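Quinonprotein alcohol dehydrogenase-like protein (Bacteroides thetaiotaomicron VPI-5482, PDB 4R5O) is of unknown function but binds calcium and joins an immunoglobulin-like beta-sandwich domain to a seven-bladed beta-propeller of the YVTN repeat family. Local coordinates at residues Ser162-Tyr168 / Asn179-Ala185. Residue numbers count along the deposited sequence, not the author numbering.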
ATOM      1  N   SER A 162      -1.043   5.867  20.993  1.00 36.89           N
ATOM      2  CA  SER A 162      -0.607   7.250  20.914  1.00 35.11           C
ATOM      3  C   SER A 162       0.883   7.398  20.611  1.00 40.25           C
ATOM      4  O   SER A 162       1.232   8.130  19.701  1.00 42.66           O
ATOM      5  CB  SER A 162      -0.901   7.929  22.244  1.00 37.23           C
ATOM      6  OG  SER A 162      -0.431   9.263  22.313  1.00 38.75           O
ATOM      7  N   ASN A 163       1.755   6.748  21.385  1.00 37.17           N
ATOM      8  CA  ASN A 163       3.214   6.892  21.298  1.00 35.83           C
ATOM      9  C   ASN A 163       3.826   5.873  20.345  1.00 38.21           C
ATOM     10  O   ASN A 163       4.514   4.937  20.738  1.00 39.46           O
ATOM     11  CB  ASN A 163       3.840   6.755  22.696  1.00 34.16           C
ATOM     12  CG  ASN A 163       3.508   5.498  23.451  1.00 47.04           C
ATOM     13  OD1 ASN A 163       2.428   4.895  23.299  1.00 39.37           O
ATOM     14  ND2 ASN A 163       4.434   5.114  24.316  1.00 37.91           N
ATOM     15  N   ARG A 164       3.587   6.093  19.078  1.00 32.86           N
ATOM     16  CA  ARG A 164       4.093   5.298  17.971  1.00 31.52           C
ATOM     17  C   ARG A 164       3.992   6.106  16.698  1.00 38.86           C
ATOM     18  O   ARG A 164       3.306   7.117  16.682  1.00 40.87           O
ATOM     19  CB  ARG A 164       3.356   3.968  17.828  1.00 26.29           C
ATOM     20  CG  ARG A 164       1.859   4.105  17.598  1.00 28.21           C
ATOM     21  CD  ARG A 164       1.326   2.865  16.931  1.00 28.43           C
ATOM     22  NE  ARG A 164       1.883   2.718  15.600  1.00 26.32           N
ATOM     23  CZ  ARG A 164       1.663   1.693  14.795  1.00 50.85           C
ATOM     24  NH1 ARG A 164       0.912   0.669  15.199  1.00 37.12           N
ATOM     25  NH2 ARG A 164       2.209   1.670  13.582  1.00 36.35           N
ATOM     26  N   ASP A 165       4.677   5.683  15.646  1.00 36.06           N
ATOM     27  CA  ASP A 165       4.594   6.327  14.351  1.00 35.68           C
ATOM     28  C   ASP A 165       3.246   5.981  13.717  1.00 38.99           C
ATOM     29  O   ASP A 165       2.834   4.810  13.718  1.00 37.00           O
ATOM     30  CB  ASP A 165       5.785   5.908  13.447  1.00 37.07           C
ATOM     31  CG  ASP A 165       7.134   6.478  13.888  1.00 41.49           C
ATOM     32  OD1 ASP A 165       7.144   7.451  14.674  1.00 41.68           O
ATOM     33  OD2 ASP A 165       8.171   5.971  13.425  1.00 43.08           O
ATOM     34  N   HIS A 166       2.530   7.009  13.230  1.00 36.18           N
ATOM     35  CA  HIS A 166       1.239   6.813  12.553  1.00 34.61           C
ATOM     36  C   HIS A 166       1.371   7.083  11.053  1.00 38.11           C
ATOM     37  O   HIS A 166       0.698   6.453  10.243  1.00 37.50           O
ATOM     38  CB  HIS A 166       0.156   7.706  13.155  1.00 33.76           C
ATOM     39  CG  HIS A 166       0.058   7.574  14.634  1.00 35.75           C
ATOM     40  ND1 HIS A 166       0.626   8.519  15.482  1.00 36.61           N
ATOM     41  CD2 HIS A 166      -0.452   6.568  15.374  1.00 36.24           C
ATOM     42  CE1 HIS A 166       0.374   8.096  16.707  1.00 35.60           C
ATOM     43  NE2 HIS A 166      -0.263   6.919  16.695  1.00 36.15           N
ATOM     44  N   PHE A 167       2.256   7.998  10.689  1.00 34.78           N
ATOM     45  CA  PHE A 167       2.427   8.385   9.300  1.00 34.76           C
ATOM     46  C   PHE A 167       3.767   7.885   8.778  1.00 40.33           C
ATOM     47  O   PHE A 167       4.802   8.118   9.394  1.00 41.61           O
ATOM     48  CB  PHE A 167       2.318   9.918   9.188  1.00 36.40           C
ATOM     49  CG  PHE A 167       2.249  10.427   7.777  1.00 37.73           C
ATOM     50  CD1 PHE A 167       1.023  10.586   7.140  1.00 39.68           C
ATOM     51  CD2 PHE A 167       3.408  10.763   7.086  1.00 39.72           C
ATOM     52  CE1 PHE A 167       0.959  11.051   5.830  1.00 39.95           C
ATOM     53  CE2 PHE A 167       3.344  11.206   5.767  1.00 42.26           C
ATOM     54  CZ  PHE A 167       2.120  11.355   5.151  1.00 40.06           C
ATOM     55  N   TYR A 168       3.740   7.199   7.645  1.00 36.80           N
ATOM     56  CA  TYR A 168       4.906   6.594   7.004  1.00 35.78           C
ATOM     57  C   TYR A 168       5.047   7.014   5.546  1.00 40.87           C
ATOM     58  O   TYR A 168       4.042   7.094   4.838  1.00 40.78           O
ATOM     59  CB  TYR A 168       4.790   5.058   7.065  1.00 35.78           C
ATOM     60  CG  TYR A 168       4.768   4.470   8.466  1.00 35.83           C
ATOM     61  CD1 TYR A 168       3.602   4.467   9.222  1.00 35.17           C
ATOM     62  CD2 TYR A 168       5.874   3.793   8.976  1.00 36.86           C
ATOM     63  CE1 TYR A 168       3.572   3.913  10.497  1.00 33.14           C
ATOM     64  CE2 TYR A 168       5.860   3.244  10.255  1.00 37.16           C
ATOM     65  CZ  TYR A 168       4.703   3.293  11.006  1.00 42.46           C
ATOM     66  OH  TYR A 168       4.700   2.707  12.253  1.00 49.30           O
ATOM     67  N   ASN A 179      10.725   7.579   5.689  1.00 41.14           N
ATOM     68  CA  ASN A 179      10.551   8.266   6.962  1.00 39.52           C
ATOM     69  C   ASN A 179       9.207   7.898   7.593  1.00 40.05           C
ATOM     70  O   ASN A 179       8.354   7.301   6.932  1.00 37.94           O
ATOM     71  CB  ASN A 179      10.639   9.791   6.705  1.00 39.74           C
ATOM     72  CG  ASN A 179      10.926  10.664   7.883  1.00 49.75           C
ATOM     73  OD1 ASN A 179      11.202  10.183   8.988  1.00 41.92           O
ATOM     74  ND2 ASN A 179      10.879  11.978   7.655  1.00 42.60           N
ATOM     75  N   SER A 180       9.036   8.230   8.880  1.00 35.39           N
ATOM     76  CA  SER A 180       7.808   8.012   9.652  1.00 34.54           C
ATOM     77  C   SER A 180       7.782   8.946  10.869  1.00 39.35           C
ATOM     78  O   SER A 180       8.832   9.451  11.294  1.00 39.73           O
ATOM     79  CB  SER A 180       7.654   6.559  10.079  1.00 36.48           C
ATOM     80  OG  SER A 180       8.713   6.152  10.925  1.00 41.97           O
ATOM     81  N   ALA A 181       6.584   9.217  11.398  1.00 35.71           N
ATOM     82  CA  ALA A 181       6.422  10.116  12.537  1.00 36.08           C
ATOM     83  C   ALA A 181       5.118   9.873  13.274  1.00 40.26           C
ATOM     84  O   ALA A 181       4.206   9.224  12.766  1.00 41.60           O
ATOM     85  CB  ALA A 181       6.468  11.568  12.078  1.00 36.99           C
ATOM     86  N   VAL A 182       5.049  10.410  14.485  1.00 35.40           N
ATOM     87  CA  VAL A 182       3.899  10.386  15.381  1.00 34.01           C
ATOM     88  C   VAL A 182       2.966  11.491  14.957  1.00 38.91           C
ATOM     89  O   VAL A 182       3.437  12.572  14.613  1.00 37.98           O
ATOM     90  CB  VAL A 182       4.387  10.561  16.858  1.00 36.30           C
ATOM     91  CG1 VAL A 182       3.229  10.656  17.850  1.00 35.97           C
ATOM     92  CG2 VAL A 182       5.368   9.470  17.262  1.00 35.02           C
ATOM     93  N   VAL A 183       1.651  11.241  14.952  1.00 36.95           N
ATOM     94  CA  VAL A 183       0.641  12.262  14.632  1.00 36.00           C
ATOM     95  C   VAL A 183      -0.342  12.240  15.803  1.00 40.16           C
ATOM     96  O   VAL A 183      -0.353  13.153  16.630  1.00 41.55           O
ATOM     97  CB  VAL A 183      -0.031  12.085  13.241  1.00 38.80           C
ATOM     98  CG1 VAL A 183      -1.003  13.224  12.952  1.00 38.01           C
ATOM     99  CG2 VAL A 183       1.006  11.974  12.127  1.00 38.20           C
ATOM    100  N   GLY A 184      -1.071  11.141  15.922  1.00 35.34           N
ATOM    101  CA  GLY A 184      -2.008  10.903  17.007  1.00 33.99           C
ATOM    102  C   GLY A 184      -2.754   9.600  16.835  1.00 39.35           C
ATOM    103  O   GLY A 184      -2.790   9.019  15.741  1.00 40.20           O
ATOM    104  N   ALA A 185      -3.346   9.123  17.938  1.00 35.26           N
ATOM    105  CA  ALA A 185      -4.185   7.935  17.974  1.00 33.39           C
ATOM    106  C   ALA A 185      -5.545   8.181  17.320  1.00 39.06           C
ATOM    107  O   ALA A 185      -6.069   9.321  17.360  1.00 38.48           O
ATOM    108  CB  ALA A 185      -4.392   7.502  19.416  1.00 33.93           C
TER
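A classic beta bulge lies at the start of strand 167-171 in the outer hairpin of a four-stranded antiparallel propeller blade, where that strand pairs with the edge strand 177-181. Two residues, His166 and Phe167, stand opposite the single Ala181: His166 N and Phe167 N donate to Ala181 O at 2.8 and 3.1 Å, and Ala181 N returns a bond to Phe167 O at 2.9 Å. At the bulge the CA-to-CB bond of His166 points toward the segment that follows the edge strand. There the ring accepts a nearly linear hydrogen bond from Val183 N to His166 ND1 (3.0 Å), while Gly184 O lies over one ring face; NE2 is bound in turn to Thr161 O, so the imidazole ties together the backbone flanking both strands. Ser180, in the non-hydrogen-bonded pair with Tyr168, packs its CB 3.5 Å from Tyr168 CD2. Val182, exposed, sets its CG2 3.2 Å from Arg164 O. Val183 CG2 touches Phe167 CB at 3.8 Å, and both side chains reach Ile208 on strand 204-209 of the next blade, so the hairpin also contributes to packing between blades. At the outer edge, Ser180 OG, also bonded to Tyr177 OH, donates to Asp165 OD2 at 2.6 Å.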